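Local structure of malonyl CoA-ACP transacylase (Xanthomonas oryzae pv. oryzae, 3K89) at residues T34-V44 against L109-R117; V159-G167 against Y254-C262. The protein probably transfers the malonyl group from malonyl-CoA to holo acyl carrier protein, releasing CoA, as a member of the FabD family. All coordinates share one frame; numbering follows the deposited sequence.

Contact 1: residues T34-V44 against L109-R117; sequences TFAEASEGAGV and LHDGAHLVR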
ATOM      1  N   THR A  34      -6.261 -18.431   5.186  1.00 12.06           N
ATOM      2  CA  THR A  34      -6.276 -16.987   5.426  1.00 11.86           C
ATOM      3  C   THR A  34      -7.112 -16.261   4.374  1.00 11.46           C
ATOM      4  O   THR A  34      -7.892 -15.367   4.717  1.00 10.57           O
ATOM      5  CB  THR A  34      -4.836 -16.453   5.480  1.00 12.08           C
ATOM      6  OG1 THR A  34      -4.220 -17.066   6.614  1.00 13.72           O
ATOM      7  CG2 THR A  34      -4.802 -14.945   5.662  1.00 12.76           C
ATOM      8  N   PHE A  35      -6.957 -16.644   3.108  1.00 11.25           N
ATOM      9  CA  PHE A  35      -7.785 -16.045   2.051  1.00 11.50           C
ATOM     10  C   PHE A  35      -9.268 -16.325   2.278  1.00 11.48           C
ATOM     11  O   PHE A  35     -10.084 -15.440   2.075  1.00 11.23           O
ATOM     12  CB  PHE A  35      -7.372 -16.519   0.658  1.00 10.83           C
ATOM     13  CG  PHE A  35      -6.282 -15.693   0.031  1.00 10.97           C
ATOM     14  CD1 PHE A  35      -4.958 -15.880   0.399  1.00 12.06           C
ATOM     15  CD2 PHE A  35      -6.582 -14.755  -0.948  1.00 11.26           C
ATOM     16  CE1 PHE A  35      -3.930 -15.117  -0.190  1.00 11.77           C
ATOM     17  CE2 PHE A  35      -5.577 -13.977  -1.549  1.00 10.62           C
ATOM     18  CZ  PHE A  35      -4.237 -14.168  -1.172  1.00 10.13           C
ATOM     19  N   ALA A  36      -9.590 -17.529   2.740  1.00 12.03           N
ATOM     20  CA  ALA A  36     -10.983 -17.888   2.988  1.00 11.88           C
ATOM     21  C   ALA A  36     -11.577 -17.006   4.083  1.00 12.06           C
ATOM     22  O   ALA A  36     -12.699 -16.530   3.959  1.00 12.17           O
ATOM     23  CB  ALA A  36     -11.097 -19.364   3.337  1.00 10.90           C
ATOM     24  N   GLU A  37     -10.792 -16.756   5.129  1.00 11.06           N
ATOM     25  CA  GLU A  37     -11.209 -15.897   6.241  1.00 12.07           C
ATOM     26  C   GLU A  37     -11.434 -14.458   5.764  1.00 11.68           C
ATOM     27  O   GLU A  37     -12.451 -13.841   6.067  1.00 12.16           O
ATOM     28  CB  GLU A  37     -10.135 -15.961   7.328  1.00 11.82           C
ATOM     29  CG  GLU A  37     -10.412 -15.153   8.596  1.00 13.48           C
ATOM     30  CD  GLU A  37      -9.331 -15.311   9.643  1.00 16.13           C
ATOM     31  OE1 GLU A  37      -8.632 -16.356   9.628  1.00 17.07           O
ATOM     32  OE2 GLU A  37      -9.202 -14.392  10.501  1.00 16.23           O
ATOM     33  N   ALA A  38     -10.494 -13.954   4.977  1.00 11.03           N
ATOM     34  CA  ALA A  38     -10.613 -12.619   4.410  1.00 10.80           C
ATOM     35  C   ALA A  38     -11.826 -12.538   3.488  1.00 11.39           C
ATOM     36  O   ALA A  38     -12.558 -11.526   3.505  1.00 11.77           O
ATOM     37  CB  ALA A  38      -9.316 -12.255   3.654  1.00 10.66           C
ATOM     38  N   SER A  39     -12.052 -13.598   2.705  1.00 11.85           N
ATOM     39  CA  SER A  39     -13.141 -13.625   1.713  1.00 12.79           C
ATOM     40  C   SER A  39     -14.511 -13.487   2.367  1.00 13.72           C
ATOM     41  O   SER A  39     -15.408 -12.839   1.814  1.00 14.12           O
ATOM     42  CB  SER A  39     -13.097 -14.915   0.892  1.00 12.43           C
ATOM     43  OG  SER A  39     -11.966 -14.910   0.033  1.00 13.06           O
ATOM     44  N   GLU A  40     -14.670 -14.088   3.543  1.00 14.65           N
ATOM     45  CA  GLU A  40     -15.906 -13.916   4.322  1.00 16.48           C
ATOM     46  C   GLU A  40     -16.208 -12.450   4.638  1.00 16.71           C
ATOM     47  O   GLU A  40     -17.362 -12.012   4.558  1.00 17.13           O
ATOM     48  CB  GLU A  40     -15.881 -14.777   5.596  1.00 17.18           C
ATOM     49  CG  GLU A  40     -16.028 -16.278   5.303  1.00 21.44           C
ATOM     50  CD  GLU A  40     -17.251 -16.590   4.422  1.00 27.88           C
ATOM     51  OE1 GLU A  40     -18.376 -16.144   4.769  1.00 29.55           O
ATOM     52  OE2 GLU A  40     -17.082 -17.265   3.378  1.00 30.25           O
ATOM     53  N   GLY A  41     -15.167 -11.686   4.961  1.00 15.76           N
ATOM     54  CA  GLY A  41     -15.321 -10.260   5.231  1.00 16.28           C
ATOM     55  C   GLY A  41     -15.566  -9.484   3.951  1.00 16.50           C
ATOM     56  O   GLY A  41     -16.416  -8.572   3.918  1.00 17.26           O
ATOM     57  N   ALA A  42     -14.833  -9.837   2.900  1.00 16.35           N
ATOM     58  CA  ALA A  42     -14.869  -9.073   1.640  1.00 17.44           C
ATOM     59  C   ALA A  42     -16.125  -9.313   0.822  1.00 18.24           C
ATOM     60  O   ALA A  42     -16.515  -8.454   0.030  1.00 19.33           O
ATOM     61  CB  ALA A  42     -13.632  -9.364   0.777  1.00 17.59           C
ATOM     62  N   GLY A  43     -16.740 -10.477   0.985  1.00 18.87           N
ATOM     63  CA  GLY A  43     -17.936 -10.833   0.191  1.00 19.57           C
ATOM     64  C   GLY A  43     -17.658 -11.442  -1.174  1.00 20.17           C
ATOM     65  O   GLY A  43     -18.570 -11.607  -2.015  1.00 21.07           O
ATOM     66  N   VAL A  44     -16.400 -11.800  -1.410  1.00 19.24           N
ATOM     67  CA  VAL A  44     -15.956 -12.343  -2.681  1.00 18.92           C
ATOM     68  C   VAL A  44     -14.855 -13.376  -2.381  1.00 17.18           C
ATOM     69  O   VAL A  44     -14.110 -13.186  -1.412  1.00 16.67           O
ATOM     70  CB  VAL A  44     -15.475 -11.183  -3.622  1.00 20.20           C
ATOM     71  CG1 VAL A  44     -14.440 -10.297  -2.938  1.00 22.01           C
ATOM     72  CG2 VAL A  44     -14.991 -11.694  -4.940  1.00 21.76           C
ATOM     73  N   LEU A 109      -8.906  -9.810  10.674  1.00 11.31           N
ATOM     74  CA  LEU A 109      -8.771  -9.985   9.220  1.00 11.29           C
ATOM     75  C   LEU A 109     -10.123  -9.819   8.517  1.00 12.13           C
ATOM     76  O   LEU A 109     -10.220  -9.168   7.466  1.00 11.79           O
ATOM     77  CB  LEU A 109      -8.125 -11.339   8.901  1.00 11.16           C
ATOM     78  CG  LEU A 109      -8.067 -11.739   7.421  1.00 10.75           C
ATOM     79  CD1 LEU A 109      -7.308 -10.722   6.574  1.00 11.23           C
ATOM     80  CD2 LEU A 109      -7.453 -13.142   7.340  1.00 11.72           C
ATOM     81  N   HIS A 110     -11.170 -10.378   9.116  1.00 12.65           N
ATOM     82  CA  HIS A 110     -12.539 -10.246   8.588  1.00 13.52           C
ATOM     83  C   HIS A 110     -12.912  -8.763   8.379  1.00 12.81           C
ATOM     84  O   HIS A 110     -13.356  -8.364   7.288  1.00 13.64           O
ATOM     85  CB  HIS A 110     -13.522 -10.870   9.583  1.00 14.09           C
ATOM     86  CG  HIS A 110     -14.948 -10.849   9.126  1.00 17.98           C
ATOM     87  ND1 HIS A 110     -15.763  -9.741   9.263  1.00 22.57           N
ATOM     88  CD2 HIS A 110     -15.711 -11.806   8.546  1.00 20.69           C
ATOM     89  CE1 HIS A 110     -16.962 -10.017   8.780  1.00 20.86           C
ATOM     90  NE2 HIS A 110     -16.956 -11.260   8.336  1.00 22.21           N
ATOM     91  N   ASP A 111     -12.754  -7.980   9.443  1.00 12.75           N
ATOM     92  CA  ASP A 111     -13.085  -6.548   9.405  1.00 12.30           C
ATOM     93  C   ASP A 111     -12.185  -5.775   8.453  1.00 12.01           C
ATOM     94  O   ASP A 111     -12.650  -4.886   7.757  1.00 12.19           O
ATOM     95  CB  ASP A 111     -12.999  -5.930  10.789  1.00 12.30           C
ATOM     96  CG  ASP A 111     -14.176  -6.292  11.673  1.00 14.32           C
ATOM     97  OD1 ASP A 111     -15.169  -6.876  11.178  1.00 17.71           O
ATOM     98  OD2 ASP A 111     -14.108  -5.955  12.860  1.00 15.55           O
ATOM     99  N   GLY A 112     -10.891  -6.096   8.437  1.00 11.36           N
ATOM    100  CA  GLY A 112      -9.973  -5.426   7.529  1.00 11.58           C
ATOM    101  C   GLY A 112     -10.364  -5.636   6.082  1.00 11.95           C
ATOM    102  O   GLY A 112     -10.379  -4.671   5.281  1.00 11.83           O
ATOM    103  N   ALA A 113     -10.694  -6.887   5.751  1.00 11.63           N
ATOM    104  CA  ALA A 113     -11.068  -7.242   4.379  1.00 11.70           C
ATOM    105  C   ALA A 113     -12.362  -6.540   3.996  1.00 12.10           C
ATOM    106  O   ALA A 113     -12.474  -6.018   2.885  1.00 12.10           O
ATOM    107  CB  ALA A 113     -11.205  -8.763   4.234  1.00 12.27           C
ATOM    108  N   HIS A 114     -13.326  -6.520   4.918  1.00 11.81           N
ATOM    109  CA  HIS A 114     -14.589  -5.801   4.667  1.00 12.66           C
ATOM    110  C   HIS A 114     -14.318  -4.307   4.460  1.00 11.97           C
ATOM    111  O   HIS A 114     -14.820  -3.683   3.503  1.00 12.16           O
ATOM    112  CB  HIS A 114     -15.553  -6.021   5.834  1.00 13.83           C
ATOM    113  CG  HIS A 114     -16.790  -5.179   5.764  1.00 17.64           C
ATOM    114  ND1 HIS A 114     -17.713  -5.296   4.747  1.00 23.16           N
ATOM    115  CD2 HIS A 114     -17.268  -4.227   6.599  1.00 22.84           C
ATOM    116  CE1 HIS A 114     -18.699  -4.441   4.950  1.00 24.17           C
ATOM    117  NE2 HIS A 114     -18.454  -3.782   6.070  1.00 23.60           N
ATOM    118  N   LEU A 115     -13.495  -3.743   5.336  1.00 11.09           N
ATOM    119  CA  LEU A 115     -13.241  -2.321   5.314  1.00 10.88           C
ATOM    120  C   LEU A 115     -12.581  -1.863   4.009  1.00 11.18           C
ATOM    121  O   LEU A 115     -12.930  -0.817   3.481  1.00 12.09           O
ATOM    122  CB  LEU A 115     -12.384  -1.924   6.518  1.00 10.66           C
ATOM    123  CG  LEU A 115     -12.043  -0.437   6.676  1.00 11.97           C
ATOM    124  CD1 LEU A 115     -13.301   0.428   6.768  1.00 12.43           C
ATOM    125  CD2 LEU A 115     -11.140  -0.224   7.895  1.00 12.67           C
ATOM    126  N   VAL A 116     -11.612  -2.627   3.518  1.00 10.76           N
ATOM    127  CA  VAL A 116     -10.915  -2.194   2.303  1.00 10.76           C
ATOM    128  C   VAL A 116     -11.700  -2.481   1.027  1.00 11.18           C
ATOM    129  O   VAL A 116     -11.503  -1.793   0.023  1.00 11.52           O
ATOM    130  CB  VAL A 116      -9.448  -2.679   2.229  1.00 10.32           C
ATOM    131  CG1 VAL A 116      -8.675  -2.213   3.474  1.00 11.27           C
ATOM    132  CG2 VAL A 116      -9.379  -4.210   2.042  1.00 10.08           C
ATOM    133  N   ARG A 117     -12.599  -3.470   1.057  1.00 11.61           N
ATOM    134  CA  ARG A 117     -13.578  -3.583  -0.034  1.00 12.60           C
ATOM    135  C   ARG A 117     -14.413  -2.288  -0.093  1.00 12.61           C
ATOM    136  O   ARG A 117     -14.586  -1.710  -1.181  1.00 12.90           O
ATOM    137  CB  ARG A 117     -14.477  -4.818   0.138  1.00 12.90           C
ATOM    138  CG  ARG A 117     -15.617  -4.902  -0.910  1.00 15.86           C
ATOM    139  CD  ARG A 117     -15.343  -5.939  -1.958  1.00 19.27           C
ATOM    140  NE  ARG A 117     -16.284  -5.868  -3.089  1.00 20.34           N
ATOM    141  CZ  ARG A 117     -17.380  -6.617  -3.229  1.00 19.52           C
ATOM    142  NH1 ARG A 117     -17.723  -7.513  -2.311  1.00 20.93           N
ATOM    143  NH2 ARG A 117     -18.146  -6.458  -4.314  1.00 20.52           N
TER
HETATM  144  O   HOH W   1     -10.973 -12.416  11.170  1.00 16.45           O
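H110 lays the face of its imidazole over G41, whose CA stands 3.7 Å from the centre of the H110 ring, a CH-pi contact. With CG anti to the backbone N (chi1 -177°), the ring is carried across to the other helix. The same G41 CA makes a CH...O contact of 3.4 Å with H110 O, an approach possible because glycine brings no side chain to this spot; H114 CB packs against G41 O.

Farther along, R117 reaches the C-terminal end of helix 30-42. Its NH1 donates to A42 O at 2.8 Å, in both the carbonyl and the guanidinium planes, while its NE forms a salt bridge with E62. At the other end, L109 puts CD2 3.6 Å from T34 CG2, and its CD1 lies 3.9 Å from A38 CB. The extended E37 runs past L109; its carboxylate pairs with R77 and, through OE2, holds a water that accepts from H110 N. A113 CB sits 3.2 Å from A38 O, with the A38 and A42 methyls a little farther off.

The axes of segments 34-42 and 109-117 come within 6.9 Å and cross at -50°: a close glycine- and alanine-lined helix-helix packing within the acyl transferase domain, away from the predicted catalytic residues.

Contact 2: residues V159-G167 against Y254-C262; sequences VPANFNSPG and YLPVQWTGC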
ATOM      1  N   VAL A 159      -2.055  16.784  -8.364  1.00 15.28           N
ATOM      2  CA  VAL A 159      -1.197  16.935  -7.192  1.00 15.61           C
ATOM      3  C   VAL A 159      -0.285  15.718  -7.074  1.00 15.29           C
ATOM      4  O   VAL A 159      -0.587  14.657  -7.623  1.00 14.47           O
ATOM      5  CB  VAL A 159      -2.039  17.049  -5.864  1.00 15.25           C
ATOM      6  CG1 VAL A 159      -2.864  18.345  -5.788  1.00 17.24           C
ATOM      7  CG2 VAL A 159      -2.921  15.806  -5.627  1.00 16.22           C
ATOM      8  N   PRO A 160       0.846  15.858  -6.351  1.00 15.89           N
ATOM      9  CA  PRO A 160       1.587  14.661  -5.942  1.00 15.86           C
ATOM     10  C   PRO A 160       0.678  13.747  -5.111  1.00 14.82           C
ATOM     11  O   PRO A 160      -0.008  14.216  -4.179  1.00 15.20           O
ATOM     12  CB  PRO A 160       2.736  15.220  -5.090  1.00 16.82           C
ATOM     13  CG  PRO A 160       2.351  16.619  -4.742  1.00 19.33           C
ATOM     14  CD  PRO A 160       1.479  17.105  -5.880  1.00 16.92           C
ATOM     15  N   ALA A 161       0.650  12.469  -5.482  1.00 12.44           N
ATOM     16  CA  ALA A 161      -0.186  11.478  -4.793  1.00 12.03           C
ATOM     17  C   ALA A 161       0.676  10.462  -4.032  1.00 11.07           C
ATOM     18  O   ALA A 161       0.247   9.940  -2.995  1.00 11.44           O
ATOM     19  CB  ALA A 161      -1.089  10.758  -5.805  1.00 11.60           C
ATOM     20  N   ASN A 162       1.863  10.157  -4.541  1.00 12.04           N
ATOM     21  CA  ASN A 162       2.818   9.334  -3.775  1.00 11.75           C
ATOM     22  C   ASN A 162       4.208   9.955  -3.869  1.00 12.46           C
ATOM     23  O   ASN A 162       4.680  10.213  -4.982  1.00 13.45           O
ATOM     24  CB  ASN A 162       3.059   7.940  -4.368  1.00 11.67           C
ATOM     25  CG  ASN A 162       1.839   6.995  -4.397  1.00 11.41           C
ATOM     26  OD1 ASN A 162       0.732   7.235  -3.874  1.00 14.02           O
ATOM     27  ND2 ASN A 162       2.084   5.877  -5.009  1.00 10.54           N
ATOM     28  N   PHE A 163       4.873  10.115  -2.733  1.00 12.22           N
ATOM     29  CA  PHE A 163       6.329  10.325  -2.702  1.00 12.20           C
ATOM     30  C   PHE A 163       6.959   8.959  -2.467  1.00 12.64           C
ATOM     31  O   PHE A 163       7.041   8.512  -1.321  1.00 12.32           O
ATOM     32  CB  PHE A 163       6.707  11.336  -1.609  1.00 12.50           C
ATOM     33  CG  PHE A 163       6.172  12.720  -1.869  1.00 13.04           C
ATOM     34  CD1 PHE A 163       6.849  13.588  -2.731  1.00 14.06           C
ATOM     35  CD2 PHE A 163       4.977  13.144  -1.273  1.00 14.45           C
ATOM     36  CE1 PHE A 163       6.344  14.873  -2.983  1.00 15.33           C
ATOM     37  CE2 PHE A 163       4.461  14.409  -1.526  1.00 15.09           C
ATOM     38  CZ  PHE A 163       5.150  15.285  -2.378  1.00 14.48           C
ATOM     39  N   ASN A 164       7.348   8.278  -3.549  1.00 12.87           N
ATOM     40  CA  ASN A 164       7.769   6.874  -3.473  1.00 13.12           C
ATOM     41  C   ASN A 164       9.246   6.626  -3.254  1.00 14.23           C
ATOM     42  O   ASN A 164       9.600   5.702  -2.559  1.00 13.87           O
ATOM     43  CB  ASN A 164       7.227   6.055  -4.655  1.00 12.92           C
ATOM     44  CG  ASN A 164       5.751   5.788  -4.516  1.00 12.15           C
ATOM     45  OD1 ASN A 164       5.233   5.802  -3.399  1.00 11.83           O
ATOM     46  ND2 ASN A 164       5.062   5.545  -5.633  1.00 12.79           N
ATOM     47  N   SER A 165      10.091   7.450  -3.864  1.00 15.79           N
ATOM     48  CA  SER A 165      11.525   7.419  -3.598  1.00 17.40           C
ATOM     49  C   SER A 165      12.087   8.691  -4.200  1.00 18.48           C
ATOM     50  O   SER A 165      11.393   9.365  -4.947  1.00 17.70           O
ATOM     51  CB  SER A 165      12.186   6.190  -4.234  1.00 17.23           C
ATOM     52  OG  SER A 165      12.270   6.296  -5.638  1.00 17.79           O
ATOM     53  N   PRO A 166      13.346   9.030  -3.881  1.00 20.07           N
ATOM     54  CA  PRO A 166      13.920  10.102  -4.685  1.00 21.09           C
ATOM     55  C   PRO A 166      13.862   9.652  -6.146  1.00 21.78           C
ATOM     56  O   PRO A 166      14.144   8.487  -6.446  1.00 22.97           O
ATOM     57  CB  PRO A 166      15.357  10.204  -4.154  1.00 21.60           C
ATOM     58  CG  PRO A 166      15.266   9.675  -2.753  1.00 21.87           C
ATOM     59  CD  PRO A 166      14.257   8.566  -2.823  1.00 20.51           C
ATOM     60  N   GLY A 167      13.391  10.522  -7.033  1.00 22.87           N
ATOM     61  CA  GLY A 167      13.237  10.140  -8.443  1.00 23.30           C
ATOM     62  C   GLY A 167      12.057   9.235  -8.794  1.00 23.03           C
ATOM     63  O   GLY A 167      12.004   8.674  -9.901  1.00 23.91           O
ATOM     64  N   TYR A 254      -6.854  11.245   0.997  1.00 11.63           N
ATOM     65  CA  TYR A 254      -6.862  12.433   0.117  1.00 11.64           C
ATOM     66  C   TYR A 254      -5.563  13.221   0.156  1.00 11.71           C
ATOM     67  O   TYR A 254      -5.429  14.236  -0.532  1.00 12.08           O
ATOM     68  CB  TYR A 254      -8.062  13.348   0.410  1.00 11.74           C
ATOM     69  CG  TYR A 254      -8.141  13.920   1.810  1.00 11.64           C
ATOM     70  CD1 TYR A 254      -8.877  13.271   2.791  1.00 12.73           C
ATOM     71  CD2 TYR A 254      -7.511  15.124   2.142  1.00 13.35           C
ATOM     72  CE1 TYR A 254      -8.988  13.793   4.080  1.00 12.35           C
ATOM     73  CE2 TYR A 254      -7.607  15.660   3.433  1.00 15.73           C
ATOM     74  CZ  TYR A 254      -8.350  14.987   4.395  1.00 15.62           C
ATOM     75  OH  TYR A 254      -8.464  15.490   5.680  1.00 18.01           O
ATOM     76  N   LEU A 255      -4.607  12.747   0.950  1.00 11.44           N
ATOM     77  CA  LEU A 255      -3.284  13.368   1.039  1.00 11.77           C
ATOM     78  C   LEU A 255      -2.195  12.423   0.518  1.00 11.77           C
ATOM     79  O   LEU A 255      -2.402  11.218   0.435  1.00 10.93           O
ATOM     80  CB  LEU A 255      -3.012  13.812   2.480  1.00 11.66           C
ATOM     81  CG  LEU A 255      -3.899  14.960   2.976  1.00 12.32           C
ATOM     82  CD1 LEU A 255      -3.688  15.218   4.448  1.00 13.99           C
ATOM     83  CD2 LEU A 255      -3.664  16.243   2.155  1.00 12.12           C
ATOM     84  N   PRO A 256      -1.026  12.973   0.126  1.00 11.68           N
ATOM     85  CA  PRO A 256       0.009  12.136  -0.468  1.00 11.83           C
ATOM     86  C   PRO A 256       0.565  11.075   0.460  1.00 11.20           C
ATOM     87  O   PRO A 256       0.733  11.310   1.658  1.00 10.56           O
ATOM     88  CB  PRO A 256       1.116  13.127  -0.877  1.00 11.99           C
ATOM     89  CG  PRO A 256       0.693  14.449  -0.467  1.00 13.06           C
ATOM     90  CD  PRO A 256      -0.718  14.417   0.057  1.00 12.02           C
ATOM     91  N   VAL A 257       0.834   9.904  -0.105  1.00 11.04           N
ATOM     92  CA  VAL A 257       1.538   8.854   0.633  1.00 10.77           C
ATOM     93  C   VAL A 257       2.990   9.272   0.780  1.00 10.77           C
ATOM     94  O   VAL A 257       3.688   9.458  -0.206  1.00 10.99           O
ATOM     95  CB  VAL A 257       1.444   7.503  -0.118  1.00 10.35           C
ATOM     96  CG1 VAL A 257       2.400   6.441   0.445  1.00 11.39           C
ATOM     97  CG2 VAL A 257       0.032   6.975  -0.067  1.00 11.05           C
ATOM     98  N   GLN A 258       3.434   9.424   2.025  1.00 11.14           N
ATOM     99  CA  GLN A 258       4.823   9.829   2.290  1.00 11.09           C
ATOM    100  C   GLN A 258       5.676   8.566   2.433  1.00 10.96           C
ATOM    101  O   GLN A 258       6.116   8.213   3.541  1.00 11.26           O
ATOM    102  CB  GLN A 258       4.900  10.679   3.578  1.00 10.49           C
ATOM    103  CG  GLN A 258       3.997  11.944   3.588  1.00 11.01           C
ATOM    104  CD  GLN A 258       4.419  13.031   2.616  1.00 13.00           C
ATOM    105  OE1 GLN A 258       3.616  13.921   2.295  1.00 15.96           O
ATOM    106  NE2 GLN A 258       5.670  12.998   2.163  1.00 12.23           N
ATOM    107  N   TRP A 259       5.849   7.828   1.332  1.00 11.19           N
ATOM    108  CA  TRP A 259       6.524   6.534   1.441  1.00 11.85           C
ATOM    109  C   TRP A 259       8.004   6.730   1.778  1.00 11.77           C
ATOM    110  O   TRP A 259       8.529   6.068   2.684  1.00 11.61           O
ATOM    111  CB  TRP A 259       6.322   5.634   0.198  1.00 11.16           C
ATOM    112  CG  TRP A 259       6.920   4.264   0.458  1.00 11.53           C
ATOM    113  CD1 TRP A 259       8.030   3.689  -0.147  1.00 10.99           C
ATOM    114  CD2 TRP A 259       6.495   3.342   1.468  1.00 11.14           C
ATOM    115  NE1 TRP A 259       8.283   2.461   0.421  1.00 12.15           N
ATOM    116  CE2 TRP A 259       7.353   2.217   1.402  1.00 11.25           C
ATOM    117  CE3 TRP A 259       5.444   3.347   2.407  1.00 11.38           C
ATOM    118  CZ2 TRP A 259       7.213   1.111   2.256  1.00 10.62           C
ATOM    119  CZ3 TRP A 259       5.287   2.240   3.239  1.00 10.68           C
ATOM    120  CH2 TRP A 259       6.180   1.139   3.165  1.00 10.37           C
ATOM    121  N   THR A 260       8.652   7.669   1.095  1.00 12.76           N
ATOM    122  CA  THR A 260      10.049   8.008   1.429  1.00 12.66           C
ATOM    123  C   THR A 260      10.174   8.344   2.908  1.00 12.68           C
ATOM    124  O   THR A 260      11.046   7.803   3.583  1.00 12.92           O
ATOM    125  CB  THR A 260      10.556   9.141   0.542  1.00 12.51           C
ATOM    126  OG1 THR A 260      10.553   8.675  -0.805  1.00 14.77           O
ATOM    127  CG2 THR A 260      11.996   9.550   0.908  1.00 13.97           C
ATOM    128  N   GLY A 261       9.265   9.184   3.402  1.00 13.12           N
ATOM    129  CA  GLY A 261       9.241   9.588   4.805  1.00 14.03           C
ATOM    130  C   GLY A 261       9.075   8.415   5.749  1.00 13.96           C
ATOM    131  O   GLY A 261       9.747   8.346   6.781  1.00 14.52           O
ATOM    132  N   CYS A 262       8.177   7.485   5.415  1.00 13.13           N
ATOM    133  CA  CYS A 262       7.962   6.310   6.271  1.00 12.42           C
ATOM    134  C   CYS A 262       9.219   5.448   6.371  1.00 12.51           C
ATOM    135  O   CYS A 262       9.586   5.005   7.450  1.00 12.80           O
ATOM    136  CB  CYS A 262       6.793   5.455   5.737  1.00 11.89           C
ATOM    137  SG  CYS A 262       5.163   6.200   6.034  1.00 11.75           S
TER
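F163 runs alongside P256 and Q258, all pointing the same way. Its CE2 rests 3.6 Å from P256 CB, and the Q258 amide lies nearly parallel to the ring, the planes 17° apart, with NE2 3.5 Å from F163 CD2. Q258 gets there by folding back at chi2 (-68°), which brings the amide beside the phenyl group instead of letting the chain extend.

Beneath these side chains the backbones pair in parallel. V257 N donates to A161 O at 2.9 Å, and V257 O in turn accepts from F163 N. P256 CA adds a CH...O contact to A161 O. Then the second chain turns into a helix: T260 N, in its first turn, donates to F163 O at 3.0 Å, so the strand supplies an acceptor to a helix N-terminus. T260 OG1 comes within 3.2 Å of S165 CA.

On the other face of the pairing, N162 and V257 lie side by side. The V257 side chain also approaches S94 and H203, the predicted active-site residues, and a bound glycerol lies near N162, so this face borders the probable catalytic pocket. In the helix that follows, W259 has CG anti to its own N (chi1 -174°) and turns its indole edge to the backbone, CD1 being 3.5 Å from N164 O; the N164 amide stands steeply across the indole plane.

Strand 257-258 is one of the two edge strands of its mixed sheet within this chain, next to strand 158-165, whose other neighbour is the antiparallel strand 168-172. Helix 142-152 meets P160 and F163, while helix 282-290 packs on N164, S165 and W259.

In the fold
The two contacts lie on opposite sides of the chain's centre, their own centres 27 Å apart, and share no helix or strand. Both are partly buried, but contact 1 is the more peripheral, about 17 Å from the chain centre against about 11 Å for contact 2, and it has exposed residues at its margin. Contact 1 joins two helices, mostly by close apolar and glycine packing, with one arginine bond to a helix end and a water bridge. Contact 2 relies on backbone hydrogen bonds, which add a short strand to the edge of a sheet and tie the start of a helix to the same neighbouring strand. Contact 2 also borders the predicted active site, whereas contact 1 is remote from it.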